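Local structure of fluoroacetyl-CoA thioesterase (Streptomyces Cattleya, 3KUW) at residues V23-P28 against F36-A41; G43-L48 against I72-T77; A78-G83 against D111-G116. The protein hydrolyses fluoroacetyl-CoA to fluoroacetate and CoA, leaving acetyl-CoA intact, and so shields citrate synthase and confers fluoroacetate resistance. The protein carries 1 engineered substitution. All coordinates share one frame; numbering follows the deposited sequence.

Contact 1: V23-P28 against F36-A41; sequences VRHLYP and FPEVFA. With FAH (fluoroacetic acid), chain D.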
loop_
_atom_site.group_PDB
_atom_site.type_symbol
_atom_site.label_atom_id
_atom_site.label_comp_id
_atom_site.label_asym_id
_atom_site.label_seq_id
_atom_site.Cartn_x
_atom_site.Cartn_y
_atom_site.Cartn_z
ATOM N N VAL A 23 11.484 1.744 -2.241
ATOM C CA VAL A 23 11.168 0.315 -2.248
ATOM C C VAL A 23 11.978 -0.497 -1.210
ATOM O O VAL A 23 11.405 -1.251 -0.419
ATOM C CB VAL A 23 11.389 -0.228 -3.698
ATOM C CG1 VAL A 23 11.255 -1.836 -3.746
ATOM C CG2 VAL A 23 10.373 0.460 -4.658
ATOM N N ARG A 24 13.312 -0.332 -1.203
ATOM C CA ARG A 24 14.180 -1.203 -0.346
ATOM C C ARG A 24 13.905 -1.029 1.143
ATOM O O ARG A 24 14.098 -1.951 1.924
ATOM C CB ARG A 24 15.695 -1.071 -0.682
ATOM C CG ARG A 24 16.329 0.293 -0.402
ATOM C CD ARG A 24 17.783 0.409 -1.003
ATOM N NE ARG A 24 17.785 0.069 -2.446
ATOM C CZ ARG A 24 18.864 -0.203 -3.216
ATOM N NH1 ARG A 24 20.099 -0.204 -2.710
ATOM N NH2 ARG A 24 18.708 -0.531 -4.501
ATOM N N HIS A 25 13.351 0.112 1.523
ATOM C CA HIS A 25 13.092 0.346 2.904
ATOM C C HIS A 25 11.728 -0.139 3.275
ATOM O O HIS A 25 11.489 -0.274 4.450
ATOM C CB HIS A 25 13.218 1.835 3.214
ATOM C CG HIS A 25 14.597 2.378 2.975
ATOM N ND1 HIS A 25 15.579 2.371 3.953
ATOM C CD2 HIS A 25 15.170 2.882 1.863
ATOM C CE1 HIS A 25 16.685 2.893 3.454
ATOM N NE2 HIS A 25 16.469 3.195 2.186
ATOM N N LEU A 26 10.812 -0.362 2.310
ATOM C CA LEU A 26 9.496 -0.948 2.681
ATOM C C LEU A 26 9.679 -2.350 3.261
ATOM O O LEU A 26 9.038 -2.705 4.265
ATOM C CB LEU A 26 8.465 -0.995 1.499
ATOM C CG LEU A 26 7.025 -1.366 1.922
ATOM C CD1 LEU A 26 6.412 -0.174 2.743
ATOM C CD2 LEU A 26 6.252 -1.525 0.646
ATOM N N TYR A 27 10.483 -3.169 2.559
ATOM C CA TYR A 27 10.801 -4.548 2.950
ATOM C C TYR A 27 12.327 -4.797 2.927
ATOM O O TYR A 27 12.856 -5.365 1.955
ATOM C CB TYR A 27 10.043 -5.586 2.092
ATOM C CG TYR A 27 8.634 -5.806 2.602
ATOM C CD1 TYR A 27 8.407 -6.607 3.687
ATOM C CD2 TYR A 27 7.538 -5.098 2.045
ATOM C CE1 TYR A 27 7.101 -6.798 4.217
ATOM C CE2 TYR A 27 6.265 -5.297 2.534
ATOM C CZ TYR A 27 6.040 -6.144 3.638
ATOM O OH TYR A 27 4.763 -6.318 4.142
ATOM N N PRO A 28 13.034 -4.319 3.952
ATOM C CA PRO A 28 14.470 -4.665 4.006
ATOM C C PRO A 28 14.729 -6.206 4.117
ATOM O O PRO A 28 15.863 -6.642 3.884
ATOM C CB PRO A 28 14.975 -3.927 5.259
ATOM C CG PRO A 28 13.851 -3.044 5.745
ATOM C CD PRO A 28 12.567 -3.633 5.184
ATOM N N PHE A 36 16.660 -2.804 -6.029
ATOM C CA PHE A 36 15.644 -2.080 -6.805
ATOM C C PHE A 36 15.921 -0.593 -6.844
ATOM O O PHE A 36 16.392 -0.054 -5.869
ATOM C CB PHE A 36 14.241 -2.310 -6.279
ATOM C CG PHE A 36 13.231 -1.958 -7.275
ATOM C CD1 PHE A 36 12.948 -2.864 -8.319
ATOM C CD2 PHE A 36 12.610 -0.688 -7.253
ATOM C CE1 PHE A 36 12.037 -2.533 -9.327
ATOM C CE2 PHE A 36 11.676 -0.325 -8.247
ATOM C CZ PHE A 36 11.371 -1.270 -9.293
ATOM N N PRO A 37 15.632 0.077 -7.987
ATOM C CA PRO A 37 15.747 1.502 -8.120
ATOM C C PRO A 37 15.158 2.277 -6.927
ATOM O O PRO A 37 14.151 1.861 -6.305
ATOM C CB PRO A 37 14.932 1.774 -9.375
ATOM C CG PRO A 37 15.316 0.585 -10.270
ATOM C CD PRO A 37 15.372 -0.554 -9.304
ATOM N N GLU A 38 15.842 3.365 -6.619
ATOM C CA GLU A 38 15.546 4.223 -5.465
ATOM C C GLU A 38 14.383 5.158 -5.730
ATOM O O GLU A 38 14.569 6.374 -5.925
ATOM C CB GLU A 38 16.810 5.022 -5.050
ATOM C CG GLU A 38 17.868 4.134 -4.362
ATOM C CD GLU A 38 17.398 3.582 -3.015
ATOM O OE1 GLU A 38 18.013 3.888 -1.974
ATOM O OE2 GLU A 38 16.398 2.851 -2.972
ATOM N N VAL A 39 13.198 4.579 -5.746
ATOM C CA VAL A 39 11.938 5.314 -5.968
ATOM C C VAL A 39 10.914 5.045 -4.856
ATOM O O VAL A 39 10.929 3.980 -4.253
ATOM C CB VAL A 39 11.296 4.957 -7.330
ATOM C CG1 VAL A 39 12.281 5.304 -8.511
ATOM C CG2 VAL A 39 10.849 3.490 -7.330
ATOM N N PHE A 40 10.049 6.019 -4.612
ATOM C CA PHE A 40 8.991 6.002 -3.582
ATOM C C PHE A 40 8.177 4.689 -3.760
ATOM O O PHE A 40 7.597 4.483 -4.798
ATOM C CB PHE A 40 8.103 7.253 -3.854
ATOM C CG PHE A 40 7.090 7.613 -2.717
ATOM C CD1 PHE A 40 7.463 7.540 -1.347
ATOM C CD2 PHE A 40 5.793 8.080 -3.060
ATOM C CE1 PHE A 40 6.576 7.900 -0.324
ATOM C CE2 PHE A 40 4.878 8.495 -2.025
ATOM C CZ PHE A 40 5.299 8.357 -0.650
ATOM N N ALA A 41 8.124 3.832 -2.735
ATOM C CA ALA A 41 7.380 2.542 -2.827
ATOM C C ALA A 41 5.847 2.761 -2.966
ATOM O O ALA A 41 5.315 3.659 -2.325
ATOM C CB ALA A 41 7.683 1.668 -1.655
HETATM C C FAH D . 6.498 0.110 -6.355
HETATM F F FAH D . 8.067 0.423 -8.034
HETATM O O FAH D . 6.674 -0.245 -5.150
HETATM C CH3 FAH D . 7.484 1.078 -6.963
HETATM O OXT FAH D . 5.563 -0.287 -7.117
HETATM O O HOH W 1 14.865 1.055 -3.459
#
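Val23 and Arg24, on the short helix 23-26, meet the loop 36-41 that leads into the long helix 42-56 of the hot-dog fold; the loop carries Phe40 and Ala41 of the substrate site. The apolar part centres on Val23. With CG1 anti to the backbone N (chi1 172°), CG2 is left on the side of the loop, where it comes obliquely onto the Phe36 ring, 3.6 Å from CD2. Val23 CG2 also approaches Val39 CG2 at 4.1 Å and the methyl of Ala41, which Leu26 CD2 touches in turn. The same branch lies 3.7 Å from CH3 of a bound fluoroacetic acid (chain D), whose fluorine nears the Phe36 ring; Ser42 OG hydrogen-bonds this ligand. Phe36 also packs on Ser67 of the second subunit.

One backbone bond joins the segments: Val23 N donates to Val39 O over 3.1 Å.

The charged part is built on Arg24, whose chain bends at chi3 to bring NH2 within 2.7 Å of Phe36 O. This oxygen is near the guanidinium plane, but the donor stands 40° out of the carbonyl plane. Glu38 CD lies over one guanidinium face, the planes 46° apart; OE2 sits well out of the guanidinium plane, so the salt bridge (Arg24 NE to Glu38 OE2, 3.2 Å) is of charges alone. Glu38 OE2 has a hydrogen bond with Thr22 OG1, and a water accepts from both N and NE of Arg24.

Contact 2: G43-L48 against I72-T77; sequences GFMVGL and ICVTHT. With FAH (fluoroacetic acid), chain E; FAH (fluoroacetic acid), chain F.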
loop_
_atom_site.group_PDB
_atom_site.type_symbol
_atom_site.label_atom_id
_atom_site.label_comp_id
_atom_site.label_asym_id
_atom_site.label_seq_id
_atom_site.Cartn_x
_atom_site.Cartn_y
_atom_site.Cartn_z
ATOM N N GLY A 43 3.655 1.076 -1.603
ATOM C CA GLY A 43 3.095 0.890 -0.230
ATOM C C GLY A 43 3.201 2.125 0.666
ATOM O O GLY A 43 2.346 2.382 1.515
ATOM N N PHE A 44 4.264 2.908 0.487
ATOM C CA PHE A 44 4.364 4.164 1.219
ATOM C C PHE A 44 3.419 5.232 0.577
ATOM O O PHE A 44 2.910 6.108 1.266
ATOM C CB PHE A 44 5.853 4.653 1.183
ATOM C CG PHE A 44 6.798 3.908 2.097
ATOM C CD1 PHE A 44 6.630 3.934 3.481
ATOM C CD2 PHE A 44 7.966 3.324 1.573
ATOM C CE1 PHE A 44 7.548 3.302 4.348
ATOM C CE2 PHE A 44 8.862 2.668 2.369
ATOM C CZ PHE A 44 8.659 2.627 3.798
ATOM N N MET A 45 3.193 5.160 -0.743
ATOM C CA MET A 45 2.241 6.071 -1.429
ATOM C C MET A 45 0.846 5.871 -0.850
ATOM O O MET A 45 0.150 6.860 -0.500
ATOM C CB MET A 45 2.194 5.888 -2.952
ATOM C CG MET A 45 1.140 6.872 -3.610
ATOM S SD MET A 45 1.074 6.810 -5.416
ATOM C CE MET A 45 0.099 5.287 -5.597
ATOM N N VAL A 46 0.437 4.583 -0.780
ATOM C CA VAL A 46 -0.810 4.190 -0.144
ATOM C C VAL A 46 -0.882 4.732 1.293
ATOM O O VAL A 46 -1.850 5.447 1.665
ATOM C CB VAL A 46 -0.949 2.664 -0.172
ATOM C CG1 VAL A 46 -2.055 2.141 0.739
ATOM C CG2 VAL A 46 -1.215 2.218 -1.624
ATOM N N GLY A 47 0.147 4.430 2.092
ATOM C CA GLY A 47 0.217 4.971 3.459
ATOM C C GLY A 47 0.032 6.475 3.522
ATOM O O GLY A 47 -0.637 6.993 4.419
ATOM N N LEU A 48 0.568 7.183 2.548
ATOM C CA LEU A 48 0.523 8.659 2.571
ATOM C C LEU A 48 -0.874 9.151 2.154
ATOM O O LEU A 48 -1.393 10.199 2.661
ATOM C CB LEU A 48 1.559 9.201 1.582
ATOM C CG LEU A 48 1.631 10.713 1.436
ATOM C CD1 LEU A 48 2.247 11.349 2.746
ATOM C CD2 LEU A 48 2.400 11.225 0.212
ATOM N N ILE A 72 -8.538 0.037 -0.739
ATOM C CA ILE A 72 -7.736 0.979 -1.508
ATOM C C ILE A 72 -7.749 0.530 -2.946
ATOM O O ILE A 72 -7.557 -0.691 -3.223
ATOM C CB ILE A 72 -6.234 1.083 -0.933
ATOM C CG1 ILE A 72 -5.434 2.168 -1.669
ATOM C CG2 ILE A 72 -5.528 -0.250 -0.964
ATOM C CD1 ILE A 72 -5.853 3.643 -1.300
ATOM N N CYS A 73 -8.026 1.474 -3.877
ATOM C CA CYS A 73 -8.119 1.163 -5.293
ATOM C C CYS A 73 -7.431 2.271 -6.085
ATOM O O CYS A 73 -8.042 3.305 -6.402
ATOM C CB CYS A 73 -9.581 0.981 -5.749
ATOM S SG CYS A 73 -9.716 0.276 -7.440
ATOM N N VAL A 74 -6.154 2.096 -6.406
ATOM C CA VAL A 74 -5.396 3.209 -7.024
ATOM C C VAL A 74 -4.476 2.779 -8.168
ATOM O O VAL A 74 -4.016 1.619 -8.187
ATOM C CB VAL A 74 -4.490 4.012 -5.964
ATOM C CG1 VAL A 74 -5.375 4.712 -4.971
ATOM C CG2 VAL A 74 -3.456 3.106 -5.232
ATOM N N THR A 75 -4.130 3.739 -9.034
ATOM C CA THR A 75 -3.114 3.522 -10.079
ATOM C C THR A 75 -1.814 4.107 -9.528
ATOM O O THR A 75 -1.875 4.923 -8.579
ATOM C CB THR A 75 -3.490 4.245 -11.370
ATOM O OG1 THR A 75 -3.868 5.601 -11.086
ATOM C CG2 THR A 75 -4.690 3.513 -12.020
ATOM N N HIS A 76 -0.673 3.673 -10.047
ATOM C CA HIS A 76 0.604 4.342 -9.719
ATOM C C HIS A 76 1.322 4.521 -11.100
ATOM O O HIS A 76 1.875 3.550 -11.650
ATOM C CB HIS A 76 1.429 3.463 -8.745
ATOM C CG HIS A 76 2.599 4.162 -8.081
ATOM N ND1 HIS A 76 3.306 3.589 -7.035
ATOM C CD2 HIS A 76 3.163 5.379 -8.284
ATOM C CE1 HIS A 76 4.263 4.419 -6.631
ATOM N NE2 HIS A 76 4.193 5.516 -7.369
ATOM N N THR A 77 1.314 5.755 -11.605
ATOM C CA THR A 77 1.457 6.054 -13.056
ATOM C C THR A 77 2.810 6.721 -13.423
ATOM O O THR A 77 3.155 6.851 -14.610
ATOM C CB THR A 77 0.289 6.984 -13.579
ATOM O OG1 THR A 77 0.360 8.255 -12.923
ATOM C CG2 THR A 77 -1.078 6.437 -13.293
HETATM C C FAH E . 5.506 3.236 -10.579
HETATM F F FAH E . 7.446 3.607 -8.990
HETATM O O FAH E . 5.051 2.172 -10.078
HETATM C CH3 FAH E . 6.367 4.155 -9.710
HETATM O OXT FAH E . 5.268 3.570 -11.777
HETATM C C FAH F . 0.196 0.324 -7.233
HETATM F F FAH F . 1.561 -1.423 -6.504
HETATM O O FAH F . -0.574 0.810 -6.368
HETATM C CH3 FAH F . 0.443 -1.160 -7.242
HETATM O OXT FAH F . 0.791 1.013 -8.086
#
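Ile72 opens the approach of strand 65-75 to helix 42-56: its CG1 meets CG1 of Val46 at 4.1 Å, the two side chains crossing at a slant. The short axes of helix and strand pass 10.6 Å apart with 121° between their directions, and apolar side chains fill the gap without hydrogen bonds. Cys73 turns from the helix to the dimer interface, where its SG forms a disulfide with Cys73 of the second subunit. Val74 faces the helix again; its CG2 lies 4.3 Å from Val46 CG2 and also touches the methyl end of Met45. Thr75 contributes its carbonyl, with Met45 CE 3.6 Å from the O atom. At His76 the contact becomes a Met-aromatic one. The Met45 chain, extended through chi1 and chi2, carries SD over the centre of the imidazole, 3.9 Å from the centroid and 12° off the normal, and the bend at chi3 (78°) folds CE back over the same face in a CH-pi contact. A fluoroacetic acid (chain E) lies over the opposite face, its CH3 3.5 Å from His76 NE2. Sandwiched in this way, the ring is also tied by a hydrogen bond between ND1 and Ser42 OG, which limits its rotation. A long helix on an antiparallel sheet, with active-site Ser42 and Glu50 on the helix and His76 just beyond the end of strand 65-75, is the layout of a hot-dog thioesterase active site.

Contact 3: A78-G83 against D111-G116; sequences AATPPG and DEIGSG. With FAH (fluoroacetic acid), chain E.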
loop_
_atom_site.group_PDB
_atom_site.type_symbol
_atom_site.label_atom_id
_atom_site.label_comp_id
_atom_site.label_asym_id
_atom_site.label_seq_id
_atom_site.Cartn_x
_atom_site.Cartn_y
_atom_site.Cartn_z
ATOM N N ALA A 78 3.585 7.126 -12.418
ATOM C CA ALA A 78 4.922 7.684 -12.683
ATOM C C ALA A 78 5.739 7.438 -11.435
ATOM O O ALA A 78 5.184 7.239 -10.344
ATOM C CB ALA A 78 4.869 9.141 -12.988
ATOM N N ALA A 79 7.051 7.441 -11.598
ATOM C CA ALA A 79 7.958 7.214 -10.459
ATOM C C ALA A 79 8.564 8.515 -9.818
ATOM O O ALA A 79 8.860 9.507 -10.507
ATOM C CB ALA A 79 9.091 6.267 -10.891
ATOM N N THR A 80 8.884 8.429 -8.535
ATOM C CA THR A 80 9.351 9.555 -7.763
ATOM C C THR A 80 10.605 9.234 -6.994
ATOM O O THR A 80 10.567 8.423 -6.084
ATOM C CB THR A 80 8.240 10.006 -6.808
ATOM O OG1 THR A 80 7.092 10.275 -7.611
ATOM C CG2 THR A 80 8.598 11.310 -6.118
ATOM N N PRO A 81 11.738 9.892 -7.344
ATOM C CA PRO A 81 12.946 9.740 -6.535
ATOM C C PRO A 81 12.899 10.679 -5.300
ATOM O O PRO A 81 12.098 11.632 -5.284
ATOM C CB PRO A 81 14.036 10.207 -7.501
ATOM C CG PRO A 81 13.377 11.353 -8.157
ATOM C CD PRO A 81 11.972 10.814 -8.464
ATOM N N PRO A 82 13.750 10.413 -4.286
ATOM C CA PRO A 82 13.790 11.252 -3.098
ATOM C C PRO A 82 14.062 12.689 -3.495
ATOM O O PRO A 82 14.687 12.933 -4.554
ATOM C CB PRO A 82 14.970 10.690 -2.284
ATOM C CG PRO A 82 15.080 9.233 -2.731
ATOM C CD PRO A 82 14.713 9.295 -4.232
ATOM N N GLY A 83 13.542 13.636 -2.709
ATOM C CA GLY A 83 13.815 15.072 -2.972
ATOM C C GLY A 83 12.604 15.810 -3.476
ATOM O O GLY A 83 12.491 16.983 -3.244
ATOM N N ASP A 111 5.031 15.109 -12.329
ATOM C CA ASP A 111 3.970 14.260 -12.903
ATOM C C ASP A 111 2.862 14.043 -11.865
ATOM O O ASP A 111 3.138 14.067 -10.664
ATOM C CB ASP A 111 4.585 12.879 -13.259
ATOM C CG ASP A 111 5.705 12.996 -14.272
ATOM O OD1 ASP A 111 5.412 13.607 -15.311
ATOM O OD2 ASP A 111 6.852 12.533 -14.026
ATOM N N GLU A 112 1.631 13.840 -12.339
ATOM C CA GLU A 112 0.617 13.068 -11.582
ATOM C C GLU A 112 1.172 11.690 -11.370
ATOM O O GLU A 112 1.693 11.067 -12.299
ATOM C CB GLU A 112 -0.744 13.019 -12.279
ATOM C CG GLU A 112 -1.436 14.378 -12.475
ATOM C CD GLU A 112 -1.946 15.100 -11.181
ATOM O OE1 GLU A 112 -1.980 14.538 -10.061
ATOM O OE2 GLU A 112 -2.320 16.285 -11.296
ATOM N N ILE A 113 1.149 11.197 -10.135
ATOM C CA ILE A 113 1.772 9.904 -9.930
ATOM C C ILE A 113 0.769 8.738 -9.696
ATOM O O ILE A 113 1.180 7.616 -9.677
ATOM C CB ILE A 113 2.865 9.940 -8.840
ATOM C CG1 ILE A 113 2.299 10.293 -7.445
ATOM C CG2 ILE A 113 3.990 10.884 -9.283
ATOM C CD1 ILE A 113 3.321 9.879 -6.323
ATOM N N GLY A 114 -0.513 9.034 -9.478
ATOM C CA GLY A 114 -1.585 8.035 -9.338
ATOM C C GLY A 114 -2.843 8.634 -8.664
ATOM O O GLY A 114 -2.786 9.732 -8.123
ATOM N N SER A 115 -3.967 7.924 -8.735
ATOM C CA SER A 115 -5.228 8.373 -8.189
ATOM C C SER A 115 -6.173 7.157 -8.014
ATOM O O SER A 115 -5.909 6.104 -8.591
ATOM C CB SER A 115 -5.845 9.387 -9.152
ATOM O OG SER A 115 -6.292 8.763 -10.333
ATOM N N GLY A 116 -7.257 7.302 -7.242
ATOM C CA GLY A 116 -8.280 6.209 -7.133
ATOM C C GLY A 116 -9.136 6.554 -5.917
ATOM O O GLY A 116 -9.348 7.735 -5.621
HETATM C C FAH E . 5.506 3.236 -10.579
HETATM F F FAH E . 7.446 3.607 -8.990
HETATM O O FAH E . 5.051 2.172 -10.078
HETATM C CH3 FAH E . 6.367 4.155 -9.710
HETATM O OXT FAH E . 5.268 3.570 -11.777
#
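The loop that leaves strand 65-75 of the hot-dog sheet starts against the first residues of strand 112-124, where Ala78 touches three residues in a row. Its methyl CB sits 3.8 Å from Asp111 CB and equally far from Glu112 O, and it also reaches CG2 of Ile113 at 4.2 Å. All of this is van der Waals contact. The two segments are already parting here: Ile113 O takes its backbone bond from Thr77, and Ala78 N, 3.7 Å from that same oxygen, is buried without a partner in the model.

Further along the loop, Thr80 crosses Ile113 at about a right angle. Thr80 OG1 comes 3.6 Å from Ile113 CG2 and a little further from CD1, a plain van der Waals contact, since OG1 is hydrogen-bonded to Asp108 OD2. Ile113 holds CG1 between its backbone N and carbonyl carbon (chi1 64°), leaving CG2 to face Ala78 and Thr80. Its backbone is kinked, with psi -11°, and both Ile113 and Gly114 bond to Ala106 of the neighbouring strand 99-107, consistent with a classic beta bulge at the start of the strand, while the Ile113 side chain packs on Val86 of strand 85-96 and Met45 of the long helix.

Asp111 turns its carboxylate to Lys135 of the second subunit, in a salt bridge through OD2; that lysine also bonds Ala79 O. A fluoroacetic acid (chain E) also touches the loop: its CH3 lies 3.4 Å from Ala78 O and 3.5 Å from Ala79 CA, its fluorine near Ala79 CB.

In the fold
The three contacts follow one another along the chain, each closing before the next opens. Contact 1 ends at Ala41, the N-cap of helix 42-56, contact 2 sets that helix against strand 65-75, and contact 3 joins the loop beyond this strand to strand 112-124, its neighbour in the sheet. Centres of contacts 2 and 3 are about 10 Å apart, and contact 1 lies about 14 Å from each. Phe40 ties contact 1 to both others, packing on Met45 and probably hydrogen-bonding through its N to Thr80 O, while a probable hydrogen bond from Thr75 N to Ser115 O joins contacts 2 and 3. All three contacts touch the second subunit, which places the substrate site close to the dimer interface.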